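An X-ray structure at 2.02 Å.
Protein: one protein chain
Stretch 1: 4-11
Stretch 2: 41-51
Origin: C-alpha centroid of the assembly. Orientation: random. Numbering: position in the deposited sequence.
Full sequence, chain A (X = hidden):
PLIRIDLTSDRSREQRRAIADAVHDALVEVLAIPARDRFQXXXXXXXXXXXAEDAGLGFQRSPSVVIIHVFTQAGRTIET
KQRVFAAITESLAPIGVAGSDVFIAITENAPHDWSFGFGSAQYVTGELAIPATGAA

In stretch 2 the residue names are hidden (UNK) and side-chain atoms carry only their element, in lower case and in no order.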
# COMPACT_ATOMS: atom_id res chain seq x y z
N ARG A 4 3.44 6.77 0.33
CA ARG A 4 3.05 6.45 -1.03
C ARG A 4 2.23 7.59 -1.61
O ARG A 4 1.10 7.84 -1.18
CB ARG A 4 2.25 5.15 -1.09
CG ARG A 4 2.98 3.95 -0.52
CD ARG A 4 2.28 2.64 -0.86
NE ARG A 4 3.11 1.48 -0.54
CZ ARG A 4 3.91 0.86 -1.40
NH1 ARG A 4 4.00 1.25 -2.66
NH2 ARG A 4 4.63 -0.18 -1.01
N ILE A 5 2.80 8.30 -2.58
CA ILE A 5 2.10 9.39 -3.23
C ILE A 5 1.65 8.98 -4.63
O ILE A 5 2.47 8.81 -5.53
CB ILE A 5 2.98 10.64 -3.36
CG1 ILE A 5 3.57 11.01 -1.99
CG2 ILE A 5 2.18 11.80 -3.94
CD1 ILE A 5 4.60 12.12 -2.05
N ASP A 6 0.34 8.83 -4.80
CA ASP A 6 -0.22 8.51 -6.11
C ASP A 6 -0.94 9.72 -6.68
O ASP A 6 -1.89 10.23 -6.09
CB ASP A 6 -1.17 7.32 -6.01
CG ASP A 6 -0.45 6.00 -5.78
OD1 ASP A 6 -0.26 5.24 -6.76
OD2 ASP A 6 -0.07 5.72 -4.62
N LEU A 7 -0.47 10.17 -7.84
CA LEU A 7 -1.04 11.34 -8.49
C LEU A 7 -1.19 11.05 -9.98
O LEU A 7 -1.16 9.89 -10.38
CB LEU A 7 -0.18 12.58 -8.22
CG LEU A 7 1.34 12.35 -8.21
CD1 LEU A 7 1.82 11.88 -9.57
CD2 LEU A 7 2.06 13.61 -7.79
N THR A 8 -1.37 12.09 -10.79
CA THR A 8 -1.70 11.88 -12.20
C THR A 8 -0.64 12.44 -13.16
O THR A 8 0.06 13.40 -12.84
CB THR A 8 -3.06 12.50 -12.52
OG1 THR A 8 -3.06 13.88 -12.14
CG2 THR A 8 -4.15 11.77 -11.76
N SER A 9 -0.56 11.83 -14.34
CA SER A 9 0.51 12.11 -15.29
C SER A 9 0.43 13.49 -15.94
O SER A 9 1.40 13.95 -16.53
CB SER A 9 0.56 11.02 -16.36
OG SER A 9 -0.71 10.79 -16.94
N ASP A 10 -0.73 14.14 -15.86
CA ASP A 10 -0.89 15.48 -16.41
C ASP A 10 -0.06 16.50 -15.63
O ASP A 10 0.21 17.59 -16.13
CB ASP A 10 -2.36 15.90 -16.43
CG ASP A 10 -3.00 15.82 -15.06
OD1 ASP A 10 -3.22 14.69 -14.57
OD2 ASP A 10 -3.30 16.88 -14.48
N ARG A 11 0.32 16.15 -14.41
CA ARG A 11 1.17 17.03 -13.60
C ARG A 11 2.62 16.87 -14.03
O ARG A 11 3.10 15.76 -14.26
CB ARG A 11 1.02 16.72 -12.11
CG ARG A 11 -0.36 17.05 -11.56
CD ARG A 11 -0.39 16.98 -10.04
NE ARG A 11 -1.72 17.26 -9.50
CZ ARG A 11 -2.20 18.47 -9.24
NH1 ARG A 11 -1.46 19.55 -9.45
NH2 ARG A 11 -3.43 18.61 -8.76
N UNK A 41 7.37 6.97 -2.37
CA UNK A 41 7.20 6.35 -3.68
C UNK A 41 6.19 7.14 -4.48
O UNK A 41 5.03 7.27 -4.08
c UNK A 41 7.74 4.07 -2.76
c UNK A 41 6.53 4.29 -4.95
c UNK A 41 6.73 4.89 -3.56
c UNK A 41 7.26 2.69 -2.39
N UNK A 42 6.63 7.68 -5.61
CA UNK A 42 5.75 8.45 -6.48
C UNK A 42 5.28 7.62 -7.65
O UNK A 42 6.08 7.13 -8.45
c UNK A 42 6.41 10.91 -6.08
c UNK A 42 6.48 9.69 -7.00
c UNK A 42 6.80 10.53 -4.67
c UNK A 42 7.30 12.02 -6.61
N UNK A 43 3.96 7.46 -7.75
CA UNK A 43 3.36 6.77 -8.88
C UNK A 43 2.44 7.73 -9.62
O UNK A 43 1.41 8.15 -9.09
o UNK A 43 3.34 4.74 -7.54
c UNK A 43 2.56 5.54 -8.43
c UNK A 43 2.16 4.71 -9.64
N UNK A 44 2.82 8.08 -10.84
CA UNK A 44 1.99 8.94 -11.67
C UNK A 44 1.07 8.08 -12.54
O UNK A 44 1.53 7.18 -13.24
c UNK A 44 2.85 9.84 -12.54
N UNK A 45 -0.22 8.37 -12.48
CA UNK A 45 -1.22 7.58 -13.19
C UNK A 45 -1.90 8.41 -14.26
O UNK A 45 -1.95 9.63 -14.18
n UNK A 45 -2.04 4.88 -11.05
n UNK A 45 -0.85 5.36 -9.33
c UNK A 45 -1.03 6.53 -10.03
c UNK A 45 -2.30 7.09 -12.23
c UNK A 45 -1.47 4.38 -9.96
c UNK A 45 -1.78 6.23 -11.12
N UNK A 46 -2.44 7.72 -15.26
CA UNK A 46 -3.47 8.31 -16.10
C UNK A 46 -4.63 8.63 -15.17
O UNK A 46 -5.02 7.79 -14.36
o UNK A 46 -4.55 8.26 -19.27
o UNK A 46 -6.11 8.01 -17.74
c UNK A 46 -3.90 7.33 -17.19
c UNK A 46 -4.93 7.91 -18.13
N UNK A 47 -5.18 9.85 -15.26
CA UNK A 47 -6.21 10.27 -14.30
C UNK A 47 -7.39 9.31 -14.20
O UNK A 47 -8.02 9.23 -13.14
c UNK A 47 -6.67 11.62 -14.86
c UNK A 47 -5.48 12.14 -15.59
c UNK A 47 -4.85 10.93 -16.21
N UNK A 48 -7.69 8.60 -15.28
CA UNK A 48 -8.80 7.64 -15.27
C UNK A 48 -8.54 6.50 -14.29
O UNK A 48 -9.48 5.84 -13.83
c UNK A 48 -9.03 7.08 -16.68
o UNK A 48 -7.84 6.54 -17.22
N UNK A 49 -7.28 6.26 -13.97
CA UNK A 49 -6.91 5.18 -13.06
C UNK A 49 -7.11 5.55 -11.59
O UNK A 49 -7.15 4.67 -10.73
c UNK A 49 -5.46 4.74 -13.31
c UNK A 49 -5.33 3.83 -14.52
o UNK A 49 -6.29 3.09 -14.82
o UNK A 49 -4.26 3.85 -15.17
N UNK A 50 -7.24 6.84 -11.32
CA UNK A 50 -7.61 7.30 -9.98
C UNK A 50 -9.06 7.77 -9.97
O UNK A 50 -9.43 8.70 -10.69
c UNK A 50 -5.31 7.93 -9.14
c UNK A 50 -7.32 9.12 -8.27
c UNK A 50 -4.34 9.00 -8.70
c UNK A 50 -6.71 8.45 -9.49
N UNK A 51 -9.88 7.12 -9.15
CA UNK A 51 -11.26 7.55 -8.94
C UNK A 51 -11.45 7.97 -7.49
O UNK A 51 -11.57 7.13 -6.60
c UNK A 51 -13.69 6.93 -8.98
c UNK A 51 -12.89 4.61 -10.88
c UNK A 51 -12.14 5.91 -10.65
c UNK A 51 -12.28 6.43 -9.22
O HOH W 1 3.04 5.43 -5.24
O HOH W 2 -2.16 10.46 -19.17

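Position 41 carries four side-chain carbons, forked at the first, with one arm two carbons long; the tip of that arm lies 3.6 Å from Arg-4 NH1, over one face of the guanidinium. A beta-branched C4 side chain is isoleucine, so this is Ile-41, and the tip is CD1. Its backbone O accepts from Ile-5 N at 2.9 Å.

Position 42 also has four carbons, but the fork is at the second. One terminal carbon lies 3.8 Å from Ile-5 CD1, an apolar contact on the other face of the sheet. The late fork identifies Leu-42.

At position 43, the first carbon carries one oxygen and one carbon, and this CB sits 3.3 Å from Asp-6 OD1. A beta-branched hydroxyl side chain is threonine: Thr-43. Water 1 lies 2.4 Å from Thr-43 OG1 and 3.2 Å from Asp-6 OD2, so it sits between the two side chains.

Position 44 has a single side-chain carbon, CB, 3.7 Å from Leu-7 CD1. This is Ala-44.

Position 45 has one carbon followed by a five-membered ring of three carbons and two nitrogens. One ring nitrogen donates to Asp-6 OD1 at 2.6 Å with an N-H...O angle of 151°; the oxygen lies at the ring edge, near its plane, as an in-plane N-H requires. Only histidine provides such a ring, so this is His-45, and the donor is NE2.

Position 46 shows two carbons, the second carrying two oxygens. Its CB points away from stretch 1, yet water 2 connects one of these oxygens (3.2 Å) with Ser-9 OG (2.7 Å). The carboxylate on a second carbon makes it Asp-46, and the oxygen facing the water is OD2.

At position 47, three carbons close a ring onto the backbone N. The CA packs 3.6 Å from Thr-8 CG2, and a ring carbon is 3.6 Å from Asp-10 OD1. The ring gives Pro-47, and that carbon is CG.

Position 48, one carbon then one oxygen, does not touch stretch 1; it is Ser-48. Position 49, two carbons with two terminal oxygens, does not touch it either; it is Asp-49.

Position 50 repeats the beta-branched C4 pattern, and a terminal carbon reaches Leu-7 O at 3.7 Å. This is Ile-50, the carbon its CD1. Position 51 has the same pattern but stays out of reach: Ile-51.

The contact is a parallel strand pairing, its axes inclined by 26°. Backbone bonds alternate between strands: Thr-43 N to Ile-5 O (3.0 Å), Leu-7 N to Thr-43 O (3.0 Å), His-45 N to Leu-7 O (2.8 Å) and Ser-9 N to His-45 O (2.6 Å). Apolar contacts join Ile-5 to Leu-42 and Leu-7 to Ala-44 on one face, while the Asp-6 to His-45 bond reinforces the other.

Stretch 2 41-51: ILTAHDPSDII
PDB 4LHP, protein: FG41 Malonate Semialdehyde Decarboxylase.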